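Local coordinates for d-3-phosphoglycerate dehydrogenase oxidoreductase protein (Ralstonia solanacearum, PDB 3GG9) that probably catalyses the NAD-dependent oxidation of 3-phosphoglycerate, as a member of the D-isomer specific 2-hydroxyacid dehydrogenase family, at residues Q128-A131 with S132-G136; E281-L284 with Q285-L289; Q173-A176 with G177-R180; T234-D237 with L238-K242. All coordinates share one frame; numbering follows the deposited sequence.

Contact 1: residues Q128-A131 with S132-G136; sequences QYVA and SLKHG
The imidazole of His-135 approaches the carbonyl oxygen of Ala-131 obliquely, with ND1 3.3 Å from Ala-131 O. It gets there because CG lies beside the backbone N (chi1 -81°), which leans the ring back over the preceding turn. The same oxygen takes a weak bond from His-135 N at 3.4 Å, as the chain leaves the helix. Another flat group, the phenol of Tyr-129, makes no contact with 132-136 and hydrogen-bonds through OH to Gln-12 NE2 of the second subunit; the Gln-128 amide bonds Glu-293 O through NE2. Between the two rings the helix is regular: Ser-132 N donates to Gln-128 O at 3.2 Å, and Lys-134 N to Val-130 O at 3.2 Å. Val-130 and Lys-134 run side by side in the same direction, Val-130 CG1 lying 4.2 Å from Lys-134 CD in the lysine conformer described. Ser-132 OG bonds Gln-140 O. The end is a worked example of the Schellman motif, in which Gly-136, with positive phi, gives its N to Leu-133 O at 3.1 Å and the next amide returns to Ser-132 O. Helix 126-134, following helix 109-123, packs Val-130 on Cys-297 (strand 295-297) and Leu-133 on Leu-290, both of the second subunit.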
ATOM      1  N   GLN A 128       8.289   1.916   6.159  1.00 27.92           N
ATOM      2  CA  GLN A 128       9.252   2.720   6.920  1.00 32.50           C
ATOM      3  C   GLN A 128       8.610   3.591   8.014  1.00 31.21           C
ATOM      4  O   GLN A 128       9.084   3.620   9.140  1.00 29.68           O
ATOM      5  CB  GLN A 128      10.111   3.583   5.990  1.00 26.72           C
ATOM      6  CG  GLN A 128      10.927   2.800   4.945  1.00 26.87           C
ATOM      7  CD  GLN A 128      10.211   2.648   3.604  1.00 29.34           C
ATOM      8  OE1 GLN A 128       8.971   2.657   3.527  1.00 30.00           O
ATOM      9  NE2 GLN A 128      10.992   2.525   2.539  1.00 31.14           N
ATOM     10  N   TYR A 129       7.533   4.287   7.682  1.00 27.87           N
ATOM     11  CA  TYR A 129       6.860   5.129   8.653  1.00 28.10           C
ATOM     12  C   TYR A 129       6.189   4.288   9.737  1.00 28.86           C
ATOM     13  O   TYR A 129       6.202   4.670  10.908  1.00 30.48           O
ATOM     14  CB  TYR A 129       5.779   5.974   7.975  1.00 23.99           C
ATOM     15  CG  TYR A 129       6.177   7.325   7.418  1.00 25.41           C
ATOM     16  CD1 TYR A 129       6.568   8.380   8.258  1.00 21.20           C
ATOM     17  CD2 TYR A 129       6.061   7.578   6.053  1.00 18.02           C
ATOM     18  CE1 TYR A 129       6.893   9.656   7.725  1.00 20.80           C
ATOM     19  CE2 TYR A 129       6.375   8.826   5.521  1.00 17.88           C
ATOM     20  CZ  TYR A 129       6.781   9.858   6.357  1.00 22.75           C
ATOM     21  OH  TYR A 129       7.062  11.078   5.770  1.00 22.54           O
ATOM     22  N   VAL A 130       5.585   3.162   9.343  1.00 30.48           N
ATOM     23  CA  VAL A 130       4.863   2.286  10.279  1.00 24.75           C
ATOM     24  C   VAL A 130       5.834   1.686  11.317  1.00 31.61           C
ATOM     25  O   VAL A 130       5.549   1.695  12.524  1.00 25.15           O
ATOM     26  CB  VAL A 130       4.127   1.148   9.546  1.00 27.17           C
ATOM     27  CG1 VAL A 130       3.747   0.022  10.503  1.00 30.23           C
ATOM     28  CG2 VAL A 130       2.885   1.694   8.848  1.00 27.41           C
ATOM     29  N   ALA A 131       6.968   1.189  10.834  1.00 23.71           N
ATOM     30  CA  ALA A 131       7.976   0.553  11.686  1.00 34.58           C
ATOM     31  C   ALA A 131       8.633   1.536  12.658  1.00 34.60           C
ATOM     32  O   ALA A 131       8.916   1.187  13.812  1.00 33.77           O
ATOM     33  CB  ALA A 131       9.039  -0.102  10.830  1.00 25.35           C
ATOM     34  N   SER A 132       8.902   2.746  12.174  1.00 31.92           N
ATOM     35  CA  SER A 132       9.423   3.825  13.015  1.00 27.69           C
ATOM     36  C   SER A 132       8.483   4.186  14.143  1.00 28.77           C
ATOM     37  O   SER A 132       8.920   4.417  15.262  1.00 29.90           O
ATOM     38  CB  SER A 132       9.638   5.076  12.195  1.00 26.86           C
ATOM     39  OG  SER A 132      10.790   4.944  11.388  1.00 39.00           O
ATOM     40  N   LEU A 133       7.187   4.243  13.826  1.00 28.05           N
ATOM     41  CA  LEU A 133       6.159   4.622  14.776  1.00 30.61           C
ATOM     42  C   LEU A 133       6.020   3.603  15.901  1.00 28.58           C
ATOM     43  O   LEU A 133       5.785   3.978  17.049  1.00 30.52           O
ATOM     44  CB  LEU A 133       4.821   4.833  14.062  1.00 25.48           C
ATOM     45  CG  LEU A 133       3.668   5.362  14.909  1.00 31.36           C
ATOM     46  CD1 LEU A 133       4.057   6.689  15.580  1.00 32.87           C
ATOM     47  CD2 LEU A 133       2.387   5.511  14.074  1.00 28.48           C
ATOM     48  N   LYS A 134       6.204   2.327  15.566  1.00 31.59           N
ATOM     49  CA  LYS A 134       6.140   1.232  16.534  0.50 34.25           C
ATOM     50  C   LYS A 134       7.294   1.299  17.523  1.00 36.49           C
ATOM     51  O   LYS A 134       7.189   0.812  18.650  1.00 37.53           O
ATOM     52  CB  LYS A 134       6.161  -0.113  15.812  0.50 36.07           C
ATOM     53  CG  LYS A 134       4.807  -0.568  15.307  0.50 37.78           C
ATOM     54  CD  LYS A 134       4.973  -1.576  14.186  0.50 42.19           C
ATOM     55  CE  LYS A 134       3.909  -2.650  14.240  0.50 42.75           C
ATOM     56  NZ  LYS A 134       4.194  -3.649  15.316  0.50 52.33           N
ATOM     57  N   HIS A 135       8.394   1.909  17.076  1.00 35.81           N
ATOM     58  CA  HIS A 135       9.589   2.126  17.887  1.00 42.79           C
ATOM     59  C   HIS A 135       9.619   3.519  18.508  1.00 44.15           C
ATOM     60  O   HIS A 135      10.656   3.957  19.009  1.00 49.40           O
ATOM     61  CB  HIS A 135      10.837   1.944  17.035  1.00 43.88           C
ATOM     62  CG  HIS A 135      11.229   0.519  16.849  1.00 54.91           C
ATOM     63  ND1 HIS A 135      11.460  -0.033  15.607  1.00 66.59           N
ATOM     64  CD2 HIS A 135      11.433  -0.474  17.748  1.00 66.32           C
ATOM     65  CE1 HIS A 135      11.795  -1.303  15.750  1.00 74.82           C
ATOM     66  NE2 HIS A 135      11.780  -1.598  17.038  1.00 73.94           N
ATOM     67  N   GLY A 136       8.489   4.215  18.448  1.00 40.82           N
ATOM     68  CA  GLY A 136       8.329   5.494  19.118  1.00 40.49           C
ATOM     69  C   GLY A 136       8.692   6.744  18.333  1.00 37.60           C
ATOM     70  O   GLY A 136       8.573   7.852  18.854  1.00 39.99           O
TER

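Contact 2: residues E281-L284 with Q285-L289; sequences EPIL and QGHTL
Ile-283 and His-287 meet across a bend in the long loop that joins strands 272-275 and 295-297 of the Rossmann-type NAD-binding domain. Their side chains cross at a slant, Ile-283 CD1 reaching within 4.0 Å of His-287 CD2. The other branch of the isoleucine, CG2, stands anti to its own amide nitrogen and rests 3.4 Å from Gly-286 O, so both branches touch the chain beyond the bend. Inside the bend a water bridges the backbone, accepting from Gly-286 N at 3.0 Å and giving a weak bond to Ile-283 O. Gly-286 has positive phi (91°), a conformation readily open to glycine. Further out, a cis peptide precedes Pro-282, and Glu-281 is bonded to His-300 ND1 and Phe-278 N. Phe-278 also meets the His-287 ring edge-to-face, and a glycerol lies about 3 Å from the His-287 side chain. Trp-138 of the second subunit packs on 281-284, making this loop part of the dimer contact. A bond at its edge helps to fix the rotation of the imidazole: Leu-289 N points at His-287 ND1 across 3.1 Å, nearly straight at 163° and 13° out of the ring plane.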
ATOM      1  N   GLU A 281      14.159 -18.831  -2.944  1.00 25.61           N
ATOM      2  CA  GLU A 281      13.047 -18.707  -2.015  1.00 28.59           C
ATOM      3  C   GLU A 281      12.873 -20.096  -1.389  1.00 29.89           C
ATOM      4  O   GLU A 281      13.075 -21.097  -2.075  1.00 31.10           O
ATOM      5  CB  GLU A 281      11.772 -18.251  -2.758  1.00 23.72           C
ATOM      6  CG  GLU A 281      11.838 -16.792  -3.291  1.00 23.23           C
ATOM      7  CD  GLU A 281      10.699 -16.431  -4.249  1.00 32.11           C
ATOM      8  OE1 GLU A 281       9.732 -17.194  -4.350  1.00 30.56           O
ATOM      9  OE2 GLU A 281      10.771 -15.379  -4.907  1.00 33.06           O
ATOM     10  N   PRO A 282      12.541 -20.178  -0.082  1.00 30.67           N
ATOM     11  CA  PRO A 282      12.336 -19.099   0.876  1.00 30.53           C
ATOM     12  C   PRO A 282      13.629 -18.439   1.353  1.00 31.65           C
ATOM     13  O   PRO A 282      14.713 -19.033   1.283  1.00 30.19           O
ATOM     14  CB  PRO A 282      11.623 -19.789   2.043  1.00 30.18           C
ATOM     15  CG  PRO A 282      11.917 -21.196   1.912  1.00 24.03           C
ATOM     16  CD  PRO A 282      12.287 -21.500   0.516  1.00 26.28           C
ATOM     17  N   ILE A 283      13.494 -17.200   1.792  1.00 31.79           N
ATOM     18  CA  ILE A 283      14.577 -16.438   2.402  1.00 33.89           C
ATOM     19  C   ILE A 283      14.383 -16.545   3.921  1.00 34.43           C
ATOM     20  O   ILE A 283      13.486 -15.901   4.479  1.00 37.10           O
ATOM     21  CB  ILE A 283      14.526 -14.946   1.946  1.00 30.22           C
ATOM     22  CG1 ILE A 283      14.680 -14.814   0.419  1.00 30.80           C
ATOM     23  CG2 ILE A 283      15.572 -14.096   2.687  1.00 31.45           C
ATOM     24  CD1 ILE A 283      16.114 -14.862  -0.064  1.00 46.05           C
ATOM     25  N   LEU A 284      15.196 -17.379   4.573  1.00 32.80           N
ATOM     26  CA  LEU A 284      15.069 -17.647   6.012  1.00 29.75           C
ATOM     27  C   LEU A 284      16.236 -17.090   6.797  1.00 34.42           C
ATOM     28  O   LEU A 284      16.182 -16.989   8.025  1.00 33.72           O
ATOM     29  CB  LEU A 284      14.939 -19.152   6.287  1.00 30.93           C
ATOM     30  CG  LEU A 284      13.732 -19.916   5.722  1.00 40.81           C
ATOM     31  CD1 LEU A 284      13.698 -21.338   6.267  1.00 42.53           C
ATOM     32  CD2 LEU A 284      12.447 -19.199   6.048  1.00 36.46           C
ATOM     33  N   GLN A 285      17.287 -16.723   6.074  1.00 31.30           N
ATOM     34  CA  GLN A 285      18.547 -16.312   6.668  1.00 33.20           C
ATOM     35  C   GLN A 285      18.965 -14.919   6.209  1.00 31.48           C
ATOM     36  O   GLN A 285      20.132 -14.539   6.325  1.00 28.38           O
ATOM     37  CB  GLN A 285      19.630 -17.339   6.337  1.00 29.58           C
ATOM     38  CG  GLN A 285      20.135 -18.127   7.511  1.00 47.64           C
ATOM     39  CD  GLN A 285      19.086 -19.023   8.095  1.00 43.89           C
ATOM     40  OE1 GLN A 285      18.557 -18.755   9.168  1.00 45.28           O
ATOM     41  NE2 GLN A 285      18.771 -20.102   7.391  1.00 63.49           N
ATOM     42  N   GLY A 286      18.006 -14.161   5.687  1.00 29.57           N
ATOM     43  CA  GLY A 286      18.241 -12.766   5.330  1.00 22.96           C
ATOM     44  C   GLY A 286      18.708 -12.602   3.901  1.00 24.34           C
ATOM     45  O   GLY A 286      18.884 -13.588   3.164  1.00 27.57           O
ATOM     46  N   HIS A 287      18.926 -11.342   3.537  1.00 24.56           N
ATOM     47  CA  HIS A 287      19.276 -10.938   2.188  1.00 28.05           C
ATOM     48  C   HIS A 287      19.723  -9.489   2.222  1.00 25.30           C
ATOM     49  O   HIS A 287      19.194  -8.681   3.002  1.00 29.38           O
ATOM     50  CB  HIS A 287      18.068 -11.064   1.245  1.00 24.53           C
ATOM     51  CG  HIS A 287      18.446 -11.018  -0.199  1.00 25.93           C
ATOM     52  ND1 HIS A 287      18.653  -9.834  -0.870  1.00 28.57           N
ATOM     53  CD2 HIS A 287      18.671 -12.005  -1.100  1.00 31.57           C
ATOM     54  CE1 HIS A 287      18.987 -10.091  -2.120  1.00 33.02           C
ATOM     55  NE2 HIS A 287      19.005 -11.401  -2.285  1.00 25.15           N
ATOM     56  N   THR A 288      20.688  -9.158   1.373  1.00 24.04           N
ATOM     57  CA  THR A 288      21.215  -7.783   1.226  1.00 29.46           C
ATOM     58  C   THR A 288      20.094  -6.738   1.092  1.00 30.24           C
ATOM     59  O   THR A 288      20.116  -5.699   1.756  1.00 29.49           O
ATOM     60  CB  THR A 288      22.184  -7.724   0.007  1.00 32.55           C
ATOM     61  OG1 THR A 288      23.267  -8.639   0.233  1.00 31.57           O
ATOM     62  CG2 THR A 288      22.775  -6.362  -0.188  1.00 38.44           C
ATOM     63  N   LEU A 289      19.105  -7.031   0.247  1.00 28.92           N
ATOM     64  CA  LEU A 289      17.996  -6.109  -0.013  1.00 28.45           C
ATOM     65  C   LEU A 289      17.124  -5.836   1.204  1.00 30.30           C
ATOM     66  O   LEU A 289      16.546  -4.758   1.313  1.00 32.21           O
ATOM     67  CB  LEU A 289      17.119  -6.633  -1.147  1.00 26.56           C
ATOM     68  CG  LEU A 289      17.604  -6.453  -2.582  1.00 26.06           C
ATOM     69  CD1 LEU A 289      16.535  -7.029  -3.474  1.00 32.81           C
ATOM     70  CD2 LEU A 289      17.865  -4.951  -2.927  1.00 29.55           C
TER
HETATM   71  O   HOH W   1      15.104 -13.920   6.227  1.00 30.31           O

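Contact 3: residues Q173-A176 with G177-R180; sequences QLVA and GYGR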
ATOM      1  N   GLN A 173      -1.466  -5.074 -18.247  1.00 19.10           N
ATOM      2  CA  GLN A 173      -2.660  -4.365 -18.739  1.00 20.30           C
ATOM      3  C   GLN A 173      -3.497  -3.837 -17.569  1.00 21.92           C
ATOM      4  O   GLN A 173      -3.951  -2.690 -17.589  1.00 22.80           O
ATOM      5  CB  GLN A 173      -3.463  -5.321 -19.588  1.00 21.38           C
ATOM      6  CG  GLN A 173      -4.834  -4.794 -20.003  1.00 33.24           C
ATOM      7  CD  GLN A 173      -5.499  -5.688 -21.014  1.00 55.17           C
ATOM      8  OE1 GLN A 173      -5.054  -6.820 -21.253  1.00 53.80           O
ATOM      9  NE2 GLN A 173      -6.568  -5.185 -21.629  1.00 52.18           N
ATOM     10  N   LEU A 174      -3.667  -4.659 -16.540  1.00 23.22           N
ATOM     11  CA  LEU A 174      -4.393  -4.221 -15.334  1.00 22.80           C
ATOM     12  C   LEU A 174      -3.677  -3.088 -14.606  1.00 18.91           C
ATOM     13  O   LEU A 174      -4.287  -2.093 -14.177  1.00 17.25           O
ATOM     14  CB  LEU A 174      -4.623  -5.403 -14.405  1.00 22.49           C
ATOM     15  CG  LEU A 174      -5.642  -6.456 -14.878  1.00 24.93           C
ATOM     16  CD1 LEU A 174      -5.764  -7.588 -13.867  1.00 22.80           C
ATOM     17  CD2 LEU A 174      -7.027  -5.847 -15.190  1.00 26.16           C
ATOM     18  N   VAL A 175      -2.363  -3.249 -14.431  1.00 20.78           N
ATOM     19  CA  VAL A 175      -1.562  -2.249 -13.762  1.00 19.61           C
ATOM     20  C   VAL A 175      -1.433  -0.937 -14.533  1.00 18.64           C
ATOM     21  O   VAL A 175      -1.477   0.127 -13.923  1.00 20.86           O
ATOM     22  CB  VAL A 175      -0.137  -2.798 -13.435  1.00 16.45           C
ATOM     23  CG1 VAL A 175       0.720  -1.705 -12.843  1.00 19.93           C
ATOM     24  CG2 VAL A 175      -0.268  -3.969 -12.485  1.00 16.41           C
ATOM     25  N   ALA A 176      -1.338  -1.013 -15.862  1.00 21.61           N
ATOM     26  CA  ALA A 176      -1.474   0.173 -16.710  1.00 21.21           C
ATOM     27  C   ALA A 176      -2.817   0.918 -16.477  1.00 21.34           C
ATOM     28  O   ALA A 176      -2.849   2.167 -16.430  1.00 17.29           O
ATOM     29  CB  ALA A 176      -1.283  -0.186 -18.199  1.00 16.77           C
ATOM     30  N   GLY A 177      -3.902   0.153 -16.338  1.00 22.45           N
ATOM     31  CA  GLY A 177      -5.230   0.690 -16.028  1.00 20.97           C
ATOM     32  C   GLY A 177      -5.295   1.419 -14.684  1.00 19.63           C
ATOM     33  O   GLY A 177      -5.889   2.492 -14.570  1.00 18.68           O
ATOM     34  N   TYR A 178      -4.678   0.836 -13.656  1.00 25.20           N
ATOM     35  CA  TYR A 178      -4.590   1.484 -12.346  1.00 23.61           C
ATOM     36  C   TYR A 178      -3.882   2.834 -12.432  1.00 21.78           C
ATOM     37  O   TYR A 178      -4.305   3.831 -11.804  1.00 18.35           O
ATOM     38  CB  TYR A 178      -3.856   0.577 -11.343  1.00 19.37           C
ATOM     39  CG  TYR A 178      -4.489  -0.779 -11.103  1.00 20.57           C
ATOM     40  CD1 TYR A 178      -3.714  -1.858 -10.726  1.00 19.91           C
ATOM     41  CD2 TYR A 178      -5.886  -0.976 -11.225  1.00 17.22           C
ATOM     42  CE1 TYR A 178      -4.282  -3.117 -10.478  1.00 22.16           C
ATOM     43  CE2 TYR A 178      -6.452  -2.231 -10.999  1.00 20.12           C
ATOM     44  CZ  TYR A 178      -5.645  -3.294 -10.618  1.00 28.22           C
ATOM     45  OH  TYR A 178      -6.195  -4.538 -10.381  1.00 26.26           O
ATOM     46  N   GLY A 179      -2.779   2.854 -13.176  1.00 24.53           N
ATOM     47  CA  GLY A 179      -2.004   4.069 -13.407  1.00 24.35           C
ATOM     48  C   GLY A 179      -2.867   5.160 -14.000  1.00 28.58           C
ATOM     49  O   GLY A 179      -2.880   6.269 -13.490  1.00 24.70           O
ATOM     50  N   ARG A 180      -3.601   4.814 -15.060  1.00 23.62           N
ATOM     51  CA  ARG A 180      -4.510   5.749 -15.724  0.50 28.66           C
ATOM     52  C   ARG A 180      -5.576   6.282 -14.759  1.00 26.48           C
ATOM     53  O   ARG A 180      -5.861   7.487 -14.740  1.00 25.51           O
ATOM     54  CB  ARG A 180      -5.171   5.087 -16.941  0.50 28.28           C
ATOM     55  CG  ARG A 180      -5.804   6.082 -17.910  0.50 33.33           C
ATOM     56  CD  ARG A 180      -4.980   6.273 -19.186  0.50 40.10           C
ATOM     57  NE  ARG A 180      -3.680   6.911 -18.959  0.50 40.71           N
ATOM     58  CZ  ARG A 180      -2.803   7.197 -19.919  0.50 39.05           C
ATOM     59  NH1 ARG A 180      -3.078   6.914 -21.187  0.50 40.87           N
ATOM     60  NH2 ARG A 180      -1.643   7.768 -19.618  0.50 24.76           N
TER
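Tyr-178 lays its phenol ring over the carbonyl of Leu-174, one turn back along helix 170-181, so that Leu-174 O sits 3.3 Å from the ring plane and beneath its centre. The orientation follows from chi1 of -59°, which puts CG beside the backbone N and sends the ring back along the helix instead of outward from it. Two side chains approach the ring from this same side of its plane. Leu-174 comes up under the hydroxyl end, with CB 4.5 Å from Tyr-178 CZ, while Val-175 CG2 lies 4.4 Å from Tyr-178 CD1, near the CD1 edge. These are loose apolar touches; the ring is also packed by Trp-116, edge-to-face, and by Phe-182 of the second subunit, which stacks with it. Beneath lies an unbroken ladder of helical bonds, among them Tyr-178 N to Leu-174 O at 3.0 Å and Arg-180 N to Ala-176 O at 3.1 Å. Gly-177 and Gly-179 flank the tyrosine without side chains of their own.

The helix links strands 162-166 and 185-189 in a beta-alpha-beta crossover, its first turn including the last glycine of a pattern (Gly-167, Gly-169, Gly-172) consistent with the Rossmann dinucleotide-binding type. Val-175 and Ala-176 pack on Ile-165. Chemically, Leu-174 O accepts the amide of Tyr-178 and lies under the face of the same residue's ring, an arrangement that, with the two outside aromatic partners, probably limits the ring's orientation at the subunit interface.

Contact 4: residues T234-D237 with L238-K242; sequences TVAD and LTRMK
Val-235 O is gripped twice by one residue: Thr-239 N donates to it at 2.9 Å and Thr-239 OG1 at 2.7 Å, the two arriving from opposite faces of the carbonyl plane. The hydroxyl can reach because it sits between the backbone N and the carbonyl carbon (chi1 53°), which also leaves Thr-239 CG2 3.9 Å from Val-235 CG1. The short helix 235-238 begins with a capping box. Asp-237 N bonds Thr-234 OG1, and Thr-234 N returns the favour to Asp-237 OD1 at 3.0 Å. The other carboxylate oxygen, OD2, forms a salt bridge with Arg-240 NH1 at 2.9 Å; it lies at the guanidinium edge, with the two planes 33° apart, while Ala-236 O covers one face of that group. A type I turn from Leu-238 to Met-241 then leads towards strand 246-249, as Leu-238 packs on Phe-247 and on Ala-264 of helix 260-267. Asp-237 therefore does two jobs, closing the helix start with one oxygen and holding Arg-240, in the conformer described, with the other. The nearby positive charge probably keeps this carboxylate ionised, whereas Arg-240 NE is buried without any polar partner.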
ATOM      1  N   THR A 234      19.434  -4.617 -17.308  1.00 31.10           N
ATOM      2  CA  THR A 234      20.826  -4.594 -16.902  1.00 30.32           C
ATOM      3  C   THR A 234      21.041  -3.470 -15.908  1.00 29.28           C
ATOM      4  O   THR A 234      20.151  -2.655 -15.698  1.00 26.86           O
ATOM      5  CB  THR A 234      21.715  -4.353 -18.126  1.00 34.76           C
ATOM      6  OG1 THR A 234      21.442  -3.049 -18.655  1.00 33.56           O
ATOM      7  CG2 THR A 234      21.437  -5.400 -19.195  1.00 32.87           C
ATOM      8  N   VAL A 235      22.229  -3.409 -15.301  1.00 30.00           N
ATOM      9  CA  VAL A 235      22.616  -2.265 -14.473  1.00 27.59           C
ATOM     10  C   VAL A 235      22.628  -0.966 -15.269  1.00 31.28           C
ATOM     11  O   VAL A 235      22.319   0.079 -14.719  1.00 31.85           O
ATOM     12  CB  VAL A 235      24.035  -2.435 -13.815  1.00 28.13           C
ATOM     13  CG1 VAL A 235      24.401  -1.223 -12.974  1.00 36.48           C
ATOM     14  CG2 VAL A 235      24.055  -3.620 -12.938  1.00 32.92           C
ATOM     15  N   ALA A 236      22.981  -1.024 -16.554  1.00 33.32           N
ATOM     16  CA  ALA A 236      22.987   0.178 -17.390  1.00 32.12           C
ATOM     17  C   ALA A 236      21.571   0.748 -17.507  1.00 35.05           C
ATOM     18  O   ALA A 236      21.373   1.965 -17.393  1.00 31.68           O
ATOM     19  CB  ALA A 236      23.569  -0.109 -18.775  1.00 34.67           C
ATOM     20  N   ASP A 237      20.599  -0.139 -17.708  1.00 36.44           N
ATOM     21  CA  ASP A 237      19.180   0.248 -17.765  1.00 27.22           C
ATOM     22  C   ASP A 237      18.707   0.896 -16.465  1.00 25.73           C
ATOM     23  O   ASP A 237      18.081   1.950 -16.478  1.00 32.89           O
ATOM     24  CB  ASP A 237      18.306  -0.980 -18.046  1.00 33.80           C
ATOM     25  CG  ASP A 237      18.537  -1.569 -19.434  1.00 38.68           C
ATOM     26  OD1 ASP A 237      18.535  -2.817 -19.557  1.00 36.69           O
ATOM     27  OD2 ASP A 237      18.706  -0.788 -20.395  1.00 48.97           O
ATOM     28  N   LEU A 238      18.950   0.225 -15.340  1.00 24.54           N
ATOM     29  CA  LEU A 238      18.575   0.758 -14.026  1.00 25.16           C
ATOM     30  C   LEU A 238      19.271   2.078 -13.673  1.00 27.31           C
ATOM     31  O   LEU A 238      18.655   2.965 -13.105  1.00 28.60           O
ATOM     32  CB  LEU A 238      18.848  -0.290 -12.940  1.00 27.28           C
ATOM     33  CG  LEU A 238      17.980  -1.547 -13.000  1.00 30.34           C
ATOM     34  CD1 LEU A 238      18.519  -2.581 -12.028  1.00 29.00           C
ATOM     35  CD2 LEU A 238      16.493  -1.231 -12.722  1.00 25.66           C
ATOM     36  N   THR A 239      20.557   2.220 -14.002  1.00 30.09           N
ATOM     37  CA  THR A 239      21.261   3.466 -13.672  1.00 25.47           C
ATOM     38  C   THR A 239      20.886   4.635 -14.598  1.00 30.44           C
ATOM     39  O   THR A 239      21.318   5.756 -14.389  1.00 34.20           O
ATOM     40  CB  THR A 239      22.798   3.277 -13.569  1.00 31.66           C
ATOM     41  OG1 THR A 239      23.273   2.653 -14.754  1.00 33.88           O
ATOM     42  CG2 THR A 239      23.157   2.391 -12.353  1.00 34.37           C
ATOM     43  N   ARG A 240      20.053   4.356 -15.600  1.00 32.79           N
ATOM     44  CA  ARG A 240      19.441   5.363 -16.462  0.50 36.86           C
ATOM     45  C   ARG A 240      18.291   6.063 -15.729  1.00 34.67           C
ATOM     46  O   ARG A 240      17.895   7.182 -16.076  1.00 29.43           O
ATOM     47  CB  ARG A 240      18.878   4.658 -17.699  0.50 38.69           C
ATOM     48  CG  ARG A 240      18.882   5.451 -18.972  0.50 44.80           C
ATOM     49  CD  ARG A 240      19.856   4.917 -20.002  0.50 43.05           C
ATOM     50  NE  ARG A 240      19.711   3.480 -20.228  0.50 40.61           N
ATOM     51  CZ  ARG A 240      20.376   2.798 -21.156  0.50 35.19           C
ATOM     52  NH1 ARG A 240      20.199   1.484 -21.278  0.50 32.19           N
ATOM     53  NH2 ARG A 240      21.222   3.426 -21.963  0.50 39.83           N
ATOM     54  N   MET A 241      17.741   5.372 -14.723  1.00 34.32           N
ATOM     55  CA  MET A 241      16.566   5.842 -13.974  1.00 30.55           C
ATOM     56  C   MET A 241      16.828   7.121 -13.179  1.00 33.20           C
ATOM     57  O   MET A 241      17.972   7.400 -12.804  1.00 34.28           O
ATOM     58  CB  MET A 241      16.001   4.727 -13.067  1.00 28.86           C
ATOM     59  CG  MET A 241      15.398   3.520 -13.836  1.00 26.76           C
ATOM     60  SD  MET A 241      14.583   2.187 -12.879  1.00 22.02           S
ATOM     61  CE  MET A 241      13.107   3.018 -12.292  1.00 29.74           C
ATOM     62  N   LYS A 242      15.778   7.900 -12.928  1.00 28.71           N
ATOM     63  CA  LYS A 242      15.904   9.086 -12.075  1.00 32.65           C
ATOM     64  C   LYS A 242      16.388   8.707 -10.662  1.00 33.09           C
ATOM     65  O   LYS A 242      16.120   7.600 -10.197  1.00 30.58           O
ATOM     66  CB  LYS A 242      14.580   9.836 -11.954  1.00 29.71           C
ATOM     67  CG  LYS A 242      13.928  10.201 -13.275  1.00 23.60           C
ATOM     68  CD  LYS A 242      12.616  10.921 -13.021  1.00 30.71           C
ATOM     69  CE  LYS A 242      11.863  11.097 -14.306  1.00 33.11           C
ATOM     70  NZ  LYS A 242      10.648  11.959 -14.119  1.00 38.78           N
TER

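Along the chain the order is contact 1, contact 3, contact 4, contact 2, and all belong to the NAD-binding part of the chain. Contacts 3, 4 and 2 sit on the connections of its seven-stranded parallel sheet: helix 170-181 between strands 162-166 and 185-189, helix 235-238 before 246-249, and the loop before 295-297. Contact 1 lies on helix 126-134, ahead of that sheet. Centres are about 22 Å apart for contacts 1 and 2 and about 30 Å for contacts 2 and 3, which flank the chain's centre; none touches another. Contacts 1, 2 and 3 each reach the second subunit, so the probable NAD-binding domain also appears to build much of the dimer interface, whereas contact 4 stays within its own chain.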